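Local coordinates for DisA protein (Sorangium cellulosum, PDB 6CCA) that probably transfers methyl groups from S-adenosylmethionine to an alpha-carbon of a polyketide intermediate, building a gem-dimethyl group on the disorazol assembly line, at residues E31-R36 / D214-H219; S65-L70 / T132-E137; F256-S261 / Q293-E298. All coordinates share one frame; numbering follows the deposited sequence.

Contact 1: residues E31-R36 / D214-H219; sequences EPLLER and DARVPH
A215 and R216, near the end of helix 196-216, receive the side chain of L33, whose two methyl groups divide between them. The methyl of A215 comes first: its CB lies 3.5 Å from L33 CD1, a close apolar touch. At R216 the aliphatic part of the chain does the work, CD standing 3.7 Å from L33 CD2, and the two side chains run nearly at right angles. L33 CG sits between its own backbone N and carbonyl carbon (chi1 65°), which sends both methyls across to the helix. Bends at chi2 (-72°) and chi3 bring R216 CD against L33, and the guanidinium continues to a salt bridge with D301 and a cation-pi contact with F30. Residues 217-219 form a 3-10 segment, with H219 N bonded to R216 O. A215 O lies in plane at the edge of the H219 ring, and ND1 gives it a weak hydrogen bond. L33 also packs on W331 of strand 330-337. The arrangement is a helix end and an N-terminal loop joined by apolar packing beside the central, largely parallel sheet of a Rossmann-like class I methyltransferase fold.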
# COMPACT_ATOMS: atom_id res chain seq x y z
N GLU A 31 10.87 2.76 -28.67
CA GLU A 31 9.44 2.63 -28.98
C GLU A 31 8.56 2.20 -27.79
O GLU A 31 9.04 1.54 -26.89
CB GLU A 31 9.30 1.59 -30.10
CG GLU A 31 9.87 2.15 -31.41
CD GLU A 31 9.02 3.30 -31.97
OE1 GLU A 31 8.02 3.00 -32.66
OE2 GLU A 31 9.31 4.51 -31.70
N PRO A 32 7.30 2.60 -27.80
CA PRO A 32 6.37 2.19 -26.76
C PRO A 32 6.33 0.68 -26.71
O PRO A 32 6.25 0.01 -27.76
CB PRO A 32 5.04 2.81 -27.18
CG PRO A 32 5.41 3.96 -28.05
CD PRO A 32 6.68 3.57 -28.73
N LEU A 33 6.46 0.12 -25.52
CA LEU A 33 6.41 -1.34 -25.39
C LEU A 33 5.36 -1.92 -24.43
O LEU A 33 5.25 -3.13 -24.29
CB LEU A 33 7.77 -1.94 -25.18
CG LEU A 33 8.48 -1.57 -23.88
CD1 LEU A 33 9.11 -2.81 -23.25
CD2 LEU A 33 9.52 -0.51 -24.21
N LEU A 34 4.63 -1.06 -23.76
CA LEU A 34 3.70 -1.55 -22.78
C LEU A 34 2.53 -2.32 -23.38
O LEU A 34 2.15 -3.37 -22.88
CB LEU A 34 3.19 -0.43 -21.90
CG LEU A 34 2.30 -0.84 -20.71
CD1 LEU A 34 2.94 -1.90 -19.88
CD2 LEU A 34 1.91 0.36 -19.86
N GLU A 35 2.00 -1.83 -24.47
CA GLU A 35 0.79 -2.48 -25.07
C GLU A 35 1.05 -3.95 -25.34
O GLU A 35 0.25 -4.81 -24.95
CB GLU A 35 0.41 -1.72 -26.36
CG GLU A 35 -0.76 -2.30 -27.15
CD GLU A 35 -1.17 -1.43 -28.36
OE1 GLU A 35 -0.63 -0.32 -28.61
OE2 GLU A 35 -2.07 -1.90 -29.08
N ARG A 36 2.18 -4.27 -25.92
CA ARG A 36 2.43 -5.67 -26.24
C ARG A 36 2.95 -6.49 -25.08
O ARG A 36 2.96 -7.73 -25.12
CB ARG A 36 3.38 -5.77 -27.41
CG ARG A 36 4.83 -5.48 -27.10
CD ARG A 36 5.52 -5.34 -28.45
NE ARG A 36 6.34 -4.15 -28.56
CZ ARG A 36 7.66 -4.15 -28.62
NH1 ARG A 36 8.34 -5.28 -28.52
NH2 ARG A 36 8.30 -2.99 -28.75
N ASP A 214 13.28 -8.18 -20.94
CA ASP A 214 13.32 -9.07 -22.08
C ASP A 214 13.06 -8.33 -23.37
O ASP A 214 13.63 -8.63 -24.34
CB ASP A 214 12.30 -10.17 -21.97
CG ASP A 214 12.72 -11.25 -21.05
OD1 ASP A 214 13.90 -11.38 -20.70
OD2 ASP A 214 11.82 -11.97 -20.67
N ALA A 215 12.18 -7.37 -23.34
CA ALA A 215 11.92 -6.54 -24.50
C ALA A 215 13.04 -5.59 -24.89
O ALA A 215 13.28 -5.38 -26.03
CB ALA A 215 10.65 -5.77 -24.31
N ARG A 216 13.72 -5.00 -23.93
CA ARG A 216 14.68 -3.96 -24.20
C ARG A 216 16.09 -4.47 -24.37
O ARG A 216 16.86 -3.91 -25.14
CB ARG A 216 14.76 -2.98 -23.04
CG ARG A 216 13.50 -2.17 -22.79
CD ARG A 216 13.18 -1.10 -23.82
NE ARG A 216 14.31 -0.50 -24.51
CZ ARG A 216 15.14 0.42 -24.04
NH1 ARG A 216 15.03 0.90 -22.79
NH2 ARG A 216 16.11 0.83 -24.84
N VAL A 217 16.47 -5.46 -23.59
CA VAL A 217 17.89 -5.88 -23.54
C VAL A 217 18.42 -6.18 -24.93
O VAL A 217 19.52 -5.71 -25.28
CB VAL A 217 18.12 -7.08 -22.60
CG1 VAL A 217 19.38 -7.86 -22.94
CG2 VAL A 217 18.21 -6.57 -21.17
N PRO A 218 17.63 -6.87 -25.76
CA PRO A 218 18.14 -7.20 -27.10
C PRO A 218 18.54 -6.00 -27.92
O PRO A 218 19.38 -6.15 -28.79
CB PRO A 218 16.94 -7.89 -27.76
CG PRO A 218 16.36 -8.64 -26.62
CD PRO A 218 16.39 -7.62 -25.49
N HIS A 219 17.94 -4.84 -27.66
CA HIS A 219 18.22 -3.65 -28.42
C HIS A 219 19.19 -2.68 -27.78
O HIS A 219 19.42 -1.61 -28.33
CB HIS A 219 16.93 -2.98 -28.75
CG HIS A 219 16.00 -3.89 -29.48
ND1 HIS A 219 14.91 -4.48 -28.87
CD2 HIS A 219 16.05 -4.38 -30.74
CE1 HIS A 219 14.30 -5.27 -29.74
NE2 HIS A 219 14.97 -5.22 -30.88

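Contact 2: residues S65-L70 / T132-E137; sequences SEDLLL and TPKKHE
Packing of a lysine's aliphatic chain on a helix leucine joins helix 55-75 to the turn leading into helix 135-146, in the helical part of the chain that precedes the Rossmann-like methyltransferase sheet. The contact is partly buried and has no hydrogen bond of its own between 65-70 and 132-137. L70 and K134 supply the apolar part. One methyl of the leucine, L70 CD2, rests 3.6 Å from K134 CG and 3.9 Å from K134 CE, so the lysine chain is touched at two points along its length, the two side chains crossing nearly perpendicularly. A bend at chi2 (-70°) turns the far part of K134 across this leucine, after which the chain runs extended to its ammonium. L70 also packs on F79 and Y117. D67, one helical turn before L70, lies near the charged end, but its OD1 is 4.4 Å from K134 NZ, beyond a salt bridge. The hydroxyl of Y117 fills the role of intermediary, hydrogen-bonded to both D67 OD1 and K134 NZ. Backbone atoms of the turn are held from the same helix: the amide of Q74 meets T132 O through NE2 and K134 N through OE1. The ammonium is also tied within its own segment, where K134 NZ forms a 2.8 Å salt bridge with E137 OE1, using the syn lone pair of that oxygen.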
# COMPACT_ATOMS: atom_id res chain seq x y z
N SER A 65 -12.71 -7.34 11.90
CA SER A 65 -12.21 -6.02 12.20
C SER A 65 -13.31 -5.15 12.81
O SER A 65 -13.07 -4.38 13.71
CB SER A 65 -11.63 -5.37 10.93
OG SER A 65 -10.54 -6.13 10.43
N GLU A 66 -14.53 -5.26 12.30
CA GLU A 66 -15.66 -4.52 12.83
C GLU A 66 -15.93 -4.86 14.31
O GLU A 66 -16.10 -3.96 15.13
CB GLU A 66 -16.91 -4.87 12.00
CG GLU A 66 -16.84 -4.30 10.61
CD GLU A 66 -17.91 -4.86 9.69
OE1 GLU A 66 -18.60 -5.83 10.01
OE2 GLU A 66 -18.05 -4.26 8.63
N ASP A 67 -16.00 -6.16 14.59
CA ASP A 67 -16.23 -6.67 15.92
C ASP A 67 -15.12 -6.32 16.91
O ASP A 67 -15.35 -5.89 18.03
CB ASP A 67 -16.39 -8.15 15.84
CG ASP A 67 -17.67 -8.57 15.03
OD1 ASP A 67 -18.48 -7.71 14.62
OD2 ASP A 67 -17.74 -9.74 14.69
N LEU A 68 -13.88 -6.43 16.44
CA LEU A 68 -12.70 -6.05 17.21
C LEU A 68 -12.77 -4.59 17.58
O LEU A 68 -12.40 -4.21 18.69
CB LEU A 68 -11.43 -6.34 16.33
CG LEU A 68 -10.09 -6.31 17.08
CD1 LEU A 68 -9.97 -7.30 18.26
CD2 LEU A 68 -9.00 -6.51 16.02
N LEU A 69 -13.15 -3.75 16.60
CA LEU A 69 -13.28 -2.35 16.85
C LEU A 69 -14.34 -2.06 17.93
O LEU A 69 -14.11 -1.25 18.82
CB LEU A 69 -13.61 -1.61 15.55
CG LEU A 69 -13.81 -0.13 15.70
CD1 LEU A 69 -12.64 0.60 16.31
CD2 LEU A 69 -14.14 0.50 14.33
N LEU A 70 -15.48 -2.69 17.85
CA LEU A 70 -16.47 -2.51 18.92
C LEU A 70 -15.85 -2.86 20.29
O LEU A 70 -15.99 -2.09 21.29
CB LEU A 70 -17.68 -3.34 18.68
CG LEU A 70 -18.81 -3.20 19.73
CD1 LEU A 70 -19.25 -1.77 20.01
CD2 LEU A 70 -20.03 -4.08 19.33
N THR A 132 -23.55 -6.08 21.83
CA THR A 132 -23.44 -6.95 23.01
C THR A 132 -21.96 -6.92 23.51
O THR A 132 -21.13 -6.27 22.85
CB THR A 132 -23.82 -8.38 22.67
OG1 THR A 132 -22.85 -8.94 21.79
CG2 THR A 132 -25.22 -8.46 21.99
N PRO A 133 -21.65 -7.58 24.65
CA PRO A 133 -20.25 -7.61 25.12
C PRO A 133 -19.41 -8.47 24.17
O PRO A 133 -19.71 -9.62 23.92
CB PRO A 133 -20.35 -8.23 26.55
CG PRO A 133 -21.83 -7.97 26.93
CD PRO A 133 -22.51 -8.30 25.62
N LYS A 134 -18.42 -7.83 23.55
CA LYS A 134 -17.64 -8.50 22.51
C LYS A 134 -16.36 -9.20 23.00
O LYS A 134 -15.80 -10.04 22.28
CB LYS A 134 -17.27 -7.49 21.41
CG LYS A 134 -18.49 -7.04 20.63
CD LYS A 134 -18.97 -8.21 19.80
CE LYS A 134 -20.30 -7.98 19.14
NZ LYS A 134 -20.63 -9.09 18.16
N LYS A 135 -15.92 -8.89 24.21
CA LYS A 135 -14.58 -9.36 24.75
C LYS A 135 -14.26 -10.83 24.44
O LYS A 135 -13.24 -11.16 23.79
CB LYS A 135 -14.54 -9.13 26.28
CG LYS A 135 -13.20 -9.40 26.98
CD LYS A 135 -12.30 -8.17 26.98
CE LYS A 135 -10.88 -8.49 27.42
NZ LYS A 135 -9.94 -7.37 27.17
N HIS A 136 -15.14 -11.74 24.86
CA HIS A 136 -14.86 -13.14 24.71
C HIS A 136 -15.03 -13.61 23.28
O HIS A 136 -14.23 -14.41 22.78
CB HIS A 136 -15.68 -13.98 25.74
CG HIS A 136 -15.36 -13.60 27.18
ND1 HIS A 136 -16.29 -13.04 28.04
CD2 HIS A 136 -14.18 -13.60 27.86
CE1 HIS A 136 -15.71 -12.74 29.19
NE2 HIS A 136 -14.43 -13.08 29.11
N GLU A 137 -16.08 -13.14 22.64
CA GLU A 137 -16.38 -13.50 21.26
C GLU A 137 -15.19 -13.21 20.33
O GLU A 137 -14.81 -14.05 19.50
CB GLU A 137 -17.53 -12.66 20.72
CG GLU A 137 -18.91 -13.28 20.71
CD GLU A 137 -19.95 -12.19 20.35
OE1 GLU A 137 -19.81 -11.59 19.25
OE2 GLU A 137 -20.82 -11.88 21.19

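Contact 3: residues F256-S261 / Q293-E298; sequences FYTDIS and QGFSAE
A single phenylalanine from an irregular loop, F295, makes nearly the whole contact from its side, meeting F256 of strand 253-257 and T258 two residues on. Two adjacent ring atoms do the touching, obliquely: F295 CE2 stands 4.0 Å from F256 CD2, and F295 CZ is 4.0 Å from T258 CG2. The two phenylalanine side chains pass each other in antiparallel fashion, whereas T258 faces F295 head-on. With T258 OG1 between the backbone N and the carbonyl carbon (chi1 81°), CG2 is left anti to the carbonyl carbon and meets F295, while OG1 is hydrogen-bonded to E230 O of strand 226-231. F256 has a second aromatic neighbour, F300, which it meets edge-to-face. Strands 253-257 and 226-231 pair in the parallel part of the Rossmann-like methyltransferase sheet. Farther on, D259 OD2 accepts from S261 N at 2.8 Å in an Asx turn, and S261 N-caps helix 262-272. D259 OD1 takes the N-H of G234, in a glycine-rich loop consistent with the cofactor-binding loop of such enzymes. With no hydrogen bond between 256-261 and 293-298, the loop is held here by apolar contact, and the polar groups of T258 and D259 serve the strand and turn instead.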
# COMPACT_ATOMS: atom_id res chain seq x y z
N PHE A 256 18.27 1.61 -8.58
CA PHE A 256 18.34 2.57 -7.52
C PHE A 256 17.35 2.21 -6.40
O PHE A 256 16.11 2.28 -6.54
CB PHE A 256 18.06 3.96 -8.05
CG PHE A 256 19.25 4.60 -8.73
CD1 PHE A 256 19.68 4.14 -9.98
CD2 PHE A 256 19.94 5.64 -8.12
CE1 PHE A 256 20.80 4.70 -10.60
CE2 PHE A 256 21.05 6.24 -8.76
CZ PHE A 256 21.50 5.73 -9.96
N TYR A 257 17.93 1.80 -5.27
CA TYR A 257 17.23 1.56 -4.02
C TYR A 257 17.12 2.88 -3.24
O TYR A 257 18.15 3.43 -2.80
CB TYR A 257 18.03 0.49 -3.24
CG TYR A 257 17.45 0.03 -1.91
CD1 TYR A 257 17.26 0.87 -0.86
CD2 TYR A 257 17.13 -1.29 -1.72
CE1 TYR A 257 16.75 0.41 0.36
CE2 TYR A 257 16.68 -1.74 -0.50
CZ TYR A 257 16.51 -0.88 0.53
OH TYR A 257 15.99 -1.40 1.71
N THR A 258 15.92 3.44 -3.14
CA THR A 258 15.73 4.76 -2.57
C THR A 258 14.63 4.75 -1.59
O THR A 258 13.76 3.85 -1.62
CB THR A 258 15.46 5.88 -3.62
OG1 THR A 258 14.11 5.86 -4.01
CG2 THR A 258 16.35 5.77 -4.79
N ASP A 259 14.72 5.69 -0.61
CA ASP A 259 13.69 5.90 0.39
C ASP A 259 13.84 7.31 0.90
O ASP A 259 14.92 7.90 0.80
CB ASP A 259 13.88 4.93 1.57
CG ASP A 259 12.66 4.87 2.46
OD1 ASP A 259 11.74 4.11 2.09
OD2 ASP A 259 12.62 5.58 3.50
N ILE A 260 12.76 7.85 1.43
CA ILE A 260 12.87 9.14 2.09
C ILE A 260 13.90 9.12 3.24
O ILE A 260 14.61 10.09 3.47
CB ILE A 260 11.50 9.63 2.56
CG1 ILE A 260 11.56 11.08 3.03
CG2 ILE A 260 10.88 8.75 3.64
CD1 ILE A 260 10.16 11.76 2.94
N SER A 261 13.95 7.99 3.96
CA SER A 261 14.90 7.80 5.07
C SER A 261 16.29 7.46 4.64
O SER A 261 16.56 6.41 4.05
CB SER A 261 14.38 6.73 6.04
OG SER A 261 15.37 6.32 6.97
N GLN A 293 18.21 16.56 -5.39
CA GLN A 293 18.58 15.35 -4.64
C GLN A 293 19.56 14.41 -5.33
O GLN A 293 19.88 13.37 -4.80
CB GLN A 293 17.34 14.63 -4.17
CG GLN A 293 16.42 15.47 -3.32
CD GLN A 293 15.13 14.82 -3.01
OE1 GLN A 293 15.06 13.86 -2.20
NE2 GLN A 293 14.06 15.37 -3.57
N GLY A 294 20.06 14.78 -6.52
CA GLY A 294 21.06 14.05 -7.20
C GLY A 294 20.52 13.06 -8.24
O GLY A 294 21.21 12.12 -8.54
N PHE A 295 19.29 13.24 -8.71
CA PHE A 295 18.61 12.38 -9.73
C PHE A 295 18.21 13.17 -11.01
O PHE A 295 17.27 14.00 -11.00
CB PHE A 295 17.29 11.85 -9.19
CG PHE A 295 17.44 10.97 -8.01
CD1 PHE A 295 17.45 11.51 -6.72
CD2 PHE A 295 17.60 9.62 -8.16
CE1 PHE A 295 17.61 10.69 -5.63
CE2 PHE A 295 17.79 8.81 -7.08
CZ PHE A 295 17.82 9.35 -5.82
N SER A 296 18.79 12.84 -12.13
CA SER A 296 18.51 13.63 -13.32
C SER A 296 17.19 13.29 -14.06
O SER A 296 16.65 12.16 -13.96
CB SER A 296 19.72 13.54 -14.24
OG SER A 296 20.05 12.20 -14.45
N ALA A 297 16.68 14.27 -14.77
CA ALA A 297 15.57 14.09 -15.66
C ALA A 297 15.83 13.05 -16.73
O ALA A 297 16.94 12.95 -17.24
CB ALA A 297 15.25 15.40 -16.38
N GLU A 298 14.79 12.30 -17.03
CA GLU A 298 14.79 11.17 -17.95
C GLU A 298 15.91 10.15 -17.80
O GLU A 298 16.43 9.68 -18.75
CB GLU A 298 14.63 11.59 -19.41
CG GLU A 298 15.83 12.25 -19.97
CD GLU A 298 16.02 12.07 -21.47
OE1 GLU A 298 15.55 11.13 -22.09
OE2 GLU A 298 16.72 12.90 -22.00

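From the N terminus, the chain enters contact 1 at 31-36 and closes it only at 214-219, a largely helical excursion of 177 residues. Contact 2 is nested inside that excursion: 65-70 meets 132-137 after 61 residues, joining two helical regions at the far end of the molecule. Its centre lies about 52 Å from that of contact 1, on the opposite side of the chain's centre. Contact 3 follows in series, opening at 256-261 and closing at 293-298 within the methyltransferase domain; no two contacts cross. Contact 1 brings the N-terminal loop back to the helix preceding the sheet, while contact 3 fastens a loop to a sheet strand; the nearest atoms of contacts 1 and 3 are about 10 Å apart.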